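Peruvianin-I (PDB 6ORM) acts as a proteolytic enzyme of the latex, a cysteine peptidase built as a germin-like protein of the cupin family. Local coordinates at the interface of chains A and B. Numbering follows the deposited sequence. Chains: chain A/B, Peruvianin-I.

Contact 1: the interface of chains A and B. Residues chain A 120-126; chain B 38-40, 43.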
loop_
_atom_site.group_PDB
_atom_site.type_symbol
_atom_site.label_atom_id
_atom_site.label_comp_id
_atom_site.label_asym_id
_atom_site.label_seq_id
_atom_site.Cartn_x
_atom_site.Cartn_y
_atom_site.Cartn_z
ATOM N N ARG A 120 -12.730 9.404 29.594
ATOM C CA ARG A 120 -13.602 8.410 30.200
ATOM C C ARG A 120 -14.644 7.976 29.176
ATOM O O ARG A 120 -15.273 8.818 28.527
ATOM C CB ARG A 120 -14.274 8.979 31.449
ATOM C CG ARG A 120 -15.094 7.973 32.243
ATOM C CD ARG A 120 -16.563 8.013 31.846
ATOM N NE ARG A 120 -17.149 9.339 32.029
ATOM C CZ ARG A 120 -17.946 9.675 33.037
ATOM N NH1 ARG A 120 -18.264 8.779 33.962
ATOM N NH2 ARG A 120 -18.430 10.908 33.120
ATOM N N LEU A 121 -14.814 6.663 29.022
ATOM C CA LEU A 121 -15.759 6.088 28.074
ATOM C C LEU A 121 -16.879 5.362 28.809
ATOM O O LEU A 121 -16.638 4.677 29.807
ATOM C CB LEU A 121 -15.071 5.109 27.113
ATOM C CG LEU A 121 -13.791 5.507 26.371
ATOM C CD1 LEU A 121 -13.445 4.456 25.320
ATOM C CD2 LEU A 121 -13.915 6.878 25.738
ATOM N N THR A 122 -18.108 5.540 28.322
ATOM C CA THR A 122 -19.272 4.786 28.776
ATOM C C THR A 122 -19.853 4.046 27.569
ATOM O O THR A 122 -19.439 4.332 26.438
ATOM C CB THR A 122 -20.294 5.725 29.430
ATOM O OG1 THR A 122 -20.899 6.556 28.432
ATOM C CG2 THR A 122 -19.622 6.599 30.484
ATOM N N PRO A 123 -20.778 3.096 27.746
ATOM C CA PRO A 123 -21.238 2.289 26.604
ATOM C C PRO A 123 -21.718 3.142 25.435
ATOM O O PRO A 123 -22.483 4.094 25.608
ATOM C CB PRO A 123 -22.381 1.461 27.201
ATOM C CG PRO A 123 -22.021 1.325 28.633
ATOM C CD PRO A 123 -21.399 2.639 29.006
ATOM N N GLY A 124 -21.256 2.794 24.230
ATOM C CA GLY A 124 -21.549 3.532 23.021
ATOM C C GLY A 124 -20.403 4.394 22.534
ATOM O O GLY A 124 -20.332 4.702 21.335
ATOM N N ASP A 125 -19.518 4.802 23.443
ATOM C CA ASP A 125 -18.403 5.677 23.103
ATOM C C ASP A 125 -17.400 4.975 22.189
ATOM O O ASP A 125 -17.170 3.765 22.276
ATOM C CB ASP A 125 -17.679 6.141 24.378
ATOM C CG ASP A 125 -18.275 7.396 24.996
ATOM O OD1 ASP A 125 -18.646 8.364 24.271
ATOM O OD2 ASP A 125 -18.365 7.399 26.244
ATOM N N LEU A 126 -16.789 5.757 21.303
ATOM C CA LEU A 126 -15.695 5.285 20.472
ATOM C C LEU A 126 -14.449 6.083 20.815
ATOM O O LEU A 126 -14.529 7.258 21.183
ATOM C CB LEU A 126 -15.996 5.420 18.975
ATOM C CG LEU A 126 -17.229 4.710 18.425
ATOM C CD1 LEU A 126 -17.468 5.188 17.015
ATOM C CD2 LEU A 126 -17.044 3.201 18.466
ATOM N N ILE B 38 -12.433 10.940 21.137
ATOM C CA ILE B 38 -13.649 10.238 21.515
ATOM C C ILE B 38 -14.756 10.634 20.547
ATOM O O ILE B 38 -14.808 11.770 20.059
ATOM C CB ILE B 38 -14.039 10.544 22.979
ATOM C CG1 ILE B 38 -15.221 9.683 23.426
ATOM C CG2 ILE B 38 -14.339 12.024 23.163
ATOM C CD1 ILE B 38 -15.618 9.910 24.871
ATOM N N TYR B 39 -15.642 9.683 20.255
ATOM C CA TYR B 39 -16.845 9.955 19.481
ATOM C C TYR B 39 -18.032 9.296 20.161
ATOM O O TYR B 39 -18.007 8.092 20.437
ATOM C CB TYR B 39 -16.731 9.459 18.039
ATOM C CG TYR B 39 -17.934 9.819 17.195
ATOM C CD1 TYR B 39 -18.111 11.112 16.722
ATOM C CD2 TYR B 39 -18.896 8.869 16.882
ATOM C CE1 TYR B 39 -19.212 11.449 15.956
ATOM C CE2 TYR B 39 -19.997 9.196 16.112
ATOM C CZ TYR B 39 -20.152 10.488 15.655
ATOM O OH TYR B 39 -21.249 10.821 14.892
ATOM N N SER B 40 -19.077 10.088 20.406
ATOM C CA SER B 40 -20.211 9.670 21.219
ATOM C C SER B 40 -21.505 9.606 20.415
ATOM O O SER B 40 -22.592 9.614 21.001
ATOM C CB SER B 40 -20.371 10.605 22.418
ATOM O OG SER B 40 -19.313 10.425 23.341
ATOM N N LYS B 43 -24.606 7.169 21.143
ATOM C CA LYS B 43 -25.528 7.392 22.256
ATOM C C LYS B 43 -26.847 7.949 21.807
ATOM O O LYS B 43 -27.809 7.898 22.585
ATOM C CB LYS B 43 -24.874 8.312 23.257
ATOM C CG LYS B 43 -23.701 7.522 23.586
ATOM C CD LYS B 43 -22.519 8.250 24.015
ATOM C CE LYS B 43 -21.512 7.278 23.698
ATOM N NZ LYS B 43 -21.518 6.569 24.921
HETATM O O HOH W 1 -20.291 6.580 19.581
#
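B:Lys43 reaches over the turn formed by A:Thr122 to A:Asp125; it and A:Asp125 bury more surface than the other residues of the patch, which is one part of the two-fold interface between copies A and B and pairs short strands across the chains. The lysine leaves the 3-10 helix 41-43 of chain B with its chain fairly extended, then bends at the last torsion (chi4 -89°), which turns the amino group onto the turn. There NZ gives a hydrogen bond of 2.7 Å to the carbonyl O of A:Pro123. The donor sits above the carbonyl plane, with a C=O...N angle of 116°, so neither lone pair is used. The same nitrogen forms a longer salt bridge, 3.4 Å from NZ to OD1 of A:Asp125, and only a weak bond to the carbonyl of A:Thr122. Its charge, if protonated, would probably be shared between a carboxylate and backbone oxygens.

A:Asp125 is held from its own side. Its OD2 takes the backbone N-H of A:Thr122 on the anti lone pair, in a nearly straight bond of 2.8 Å (175° at H), which closes the turn and helps fix the rotation of the carboxylate. OD1 faces chain B, where it lies beside the hydroxyl of B:Ser40, modelled too close for that pair to be trusted.

Next along, the CD1 methyl of B:Ile38 comes up against the carboxylate of A:Asp125. CG1 anti to the backbone N and an extended second torsion carry CD1 out to CD2 of A:Leu121, 3.6 Å away; the two side chains run antiparallel. Strands 126-129 of chain A and 38-39 of chain B form an antiparallel bridge: A:Leu126 N hydrogen-bonds to B:Tyr39 O, and B:Tyr39 N to A:Leu126 O, each at 2.8 Å. A water also spans the joint, 2.6 Å from the carbonyl O of A:Gly124 and 2.9 Å from B:Tyr39 O.

Contact 2: the interface of chains A and B. Residues chain A 33-35, 37-38; chain B 117-119, 121, 127.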
loop_
_atom_site.group_PDB
_atom_site.type_symbol
_atom_site.label_atom_id
_atom_site.label_comp_id
_atom_site.label_asym_id
_atom_site.label_seq_id
_atom_site.Cartn_x
_atom_site.Cartn_y
_atom_site.Cartn_z
ATOM N N THR A 33 -17.497 -22.728 2.301
ATOM C CA THR A 33 -18.944 -22.762 2.471
ATOM C C THR A 33 -19.371 -21.578 3.329
ATOM O O THR A 33 -18.540 -20.828 3.849
ATOM C CB THR A 33 -19.416 -24.078 3.110
ATOM O OG1 THR A 33 -18.985 -24.128 4.476
ATOM C CG2 THR A 33 -18.856 -25.280 2.357
ATOM N N SER A 34 -20.691 -21.405 3.457
ATOM C CA SER A 34 -21.231 -20.321 4.275
ATOM C C SER A 34 -20.677 -20.346 5.695
ATOM O O SER A 34 -20.411 -19.290 6.283
ATOM C CB SER A 34 -22.758 -20.391 4.297
ATOM O OG SER A 34 -23.291 -20.215 2.997
ATOM N N ASP A 35 -20.497 -21.543 6.264
ATOM C CA ASP A 35 -20.027 -21.659 7.642
ATOM C C ASP A 35 -18.647 -21.053 7.844
ATOM O O ASP A 35 -18.300 -20.690 8.972
ATOM C CB ASP A 35 -19.986 -23.128 8.071
ATOM C CG ASP A 35 -21.363 -23.724 8.266
ATOM O OD1 ASP A 35 -22.283 -22.978 8.657
ATOM O OD2 ASP A 35 -21.525 -24.945 8.048
ATOM N N PHE A 37 -17.576 -18.196 6.942
ATOM C CA PHE A 37 -17.583 -16.743 7.010
ATOM C C PHE A 37 -18.279 -16.218 8.255
ATOM O O PHE A 37 -18.412 -15.000 8.413
ATOM C CB PHE A 37 -18.210 -16.176 5.734
ATOM C CG PHE A 37 -17.438 -16.535 4.493
ATOM C CD1 PHE A 37 -16.353 -15.774 4.096
ATOM C CD2 PHE A 37 -17.770 -17.659 3.752
ATOM C CE1 PHE A 37 -15.626 -16.108 2.969
ATOM C CE2 PHE A 37 -17.046 -18.000 2.622
ATOM C CZ PHE A 37 -15.972 -17.221 2.231
ATOM N N ILE A 38 -18.719 -17.106 9.138
ATOM C CA ILE A 38 -19.224 -16.744 10.454
ATOM C C ILE A 38 -18.183 -17.151 11.490
ATOM O O ILE A 38 -17.462 -18.140 11.317
ATOM C CB ILE A 38 -20.589 -17.412 10.732
ATOM C CG1 ILE A 38 -21.194 -16.907 12.045
ATOM C CG2 ILE A 38 -20.455 -18.925 10.743
ATOM C CD1 ILE A 38 -22.549 -17.510 12.360
ATOM N N TYR B 117 -23.012 -16.884 0.012
ATOM C CA TYR B 117 -22.603 -17.357 1.330
ATOM C C TYR B 117 -23.425 -16.592 2.356
ATOM O O TYR B 117 -23.253 -15.380 2.513
ATOM C CB TYR B 117 -21.106 -17.148 1.557
ATOM C CG TYR B 117 -20.243 -17.782 0.497
ATOM C CD1 TYR B 117 -19.956 -17.109 -0.682
ATOM C CD2 TYR B 117 -19.728 -19.060 0.666
ATOM C CE1 TYR B 117 -19.175 -17.686 -1.660
ATOM C CE2 TYR B 117 -18.943 -19.647 -0.309
ATOM C CZ TYR B 117 -18.672 -18.954 -1.469
ATOM O OH TYR B 117 -17.891 -19.527 -2.446
ATOM N N VAL B 118 -24.317 -17.293 3.050
ATOM C CA VAL B 118 -25.296 -16.657 3.923
ATOM C C VAL B 118 -25.377 -17.455 5.217
ATOM O O VAL B 118 -25.345 -18.690 5.202
ATOM C CB VAL B 118 -26.676 -16.543 3.237
ATOM C CG1 VAL B 118 -27.169 -17.908 2.768
ATOM C CG2 VAL B 118 -27.693 -15.874 4.161
ATOM N N LYS B 119 -25.472 -16.748 6.337
ATOM C CA LYS B 119 -25.553 -17.377 7.645
ATOM C C LYS B 119 -26.486 -16.583 8.543
ATOM O O LYS B 119 -26.642 -15.367 8.395
ATOM C CB LYS B 119 -24.175 -17.497 8.320
ATOM C CG LYS B 119 -23.266 -18.559 7.717
ATOM C CD LYS B 119 -23.861 -19.956 7.861
ATOM C CE LYS B 119 -23.972 -20.383 9.318
ATOM N NZ LYS B 119 -24.481 -21.783 9.443
ATOM N N LEU B 121 -27.078 -14.946 12.049
ATOM C CA LEU B 121 -26.262 -14.367 13.104
ATOM C C LEU B 121 -27.135 -14.037 14.307
ATOM O O LEU B 121 -28.226 -13.478 14.161
ATOM C CB LEU B 121 -25.542 -13.098 12.630
ATOM C CG LEU B 121 -24.730 -13.124 11.332
ATOM C CD1 LEU B 121 -23.983 -11.808 11.157
ATOM C CD2 LEU B 121 -23.765 -14.293 11.317
ATOM N N PHE B 127 -19.341 -11.823 11.065
ATOM C CA PHE B 127 -19.449 -12.231 9.671
ATOM C C PHE B 127 -18.634 -11.256 8.838
ATOM O O PHE B 127 -18.782 -10.040 8.987
ATOM C CB PHE B 127 -20.915 -12.251 9.221
ATOM C CG PHE B 127 -21.147 -12.964 7.920
ATOM C CD1 PHE B 127 -21.042 -12.286 6.718
ATOM C CD2 PHE B 127 -21.480 -14.309 7.898
ATOM C CE1 PHE B 127 -21.263 -12.934 5.516
ATOM C CE2 PHE B 127 -21.701 -14.965 6.701
ATOM C CZ PHE B 127 -21.592 -14.276 5.507
#
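This is a two-fold, homotypic interface between cupin subunits, in which the 3-10 helix 34-37 and strand 38-39 of chain A lie against strands 116-121 and 126-129 of chain B; it helps to join neighbouring copies in the deposited hexamer, an assembly typical of germins. B:Lys119 and A:Ser34 bury the most surface. CG of the lysine lies by the carbonyl O of A:Ser34, and bends at chi2 and chi3 (-63° and -65°) then bring the amino group round to the carboxylate of A:Asp35. B:Lys119 NZ meets A:Asp35 OD1 nearly along the C-O direction, at 2.6 Å, a hydrogen bond and salt bridge in one. The curled methylenes also cross A:Ile38 at about a right angle, its CG2 4.1 Å from CE of the lysine.

At the start of the helix the hydroxyl of A:Ser34 points at strand 116-121 and accepts the backbone N-H of B:Val118, with OG 3.1 Å from N. Beside it the rings of A:Phe37 and B:Tyr117 pack edge-to-face, their planes 59° apart and their centroids separated by 5.0 Å. The CE2 corner of the phenylalanine comes to CD2 and CG of the tyrosine, while the peptide joining A:Thr33 to A:Ser34 abuts the tyrosine's edge in the plane of its ring. A second aromatic, B:Phe127, packs against the backbone end of A:Phe37: its CE2 is 3.8 Å from CB, and its ring also lies by the carbonyl. B:Phe127 forms an antiparallel bridge with A:Ile38, whose CD1 touches CD2 of B:Leu121 at 3.6 Å.

Contact 1 and contact 2 lie about 30 Å apart, measured between the centres of their C-alpha atoms, and belong to one two-fold symmetric interface. They use the same elements with the chains exchanged: strand 38-39 and a neighbouring 3-10 helix from one copy, strands 116-121 and 126-129 from the other. The 38/121 pair appears in each with the chains exchanged, and the two contacts sample different stretches around it, contact 1 towards the turn 122-125 and contact 2 towards helix 34-37. Each chain therefore both gives and receives, which ties the subunits together at two separated places.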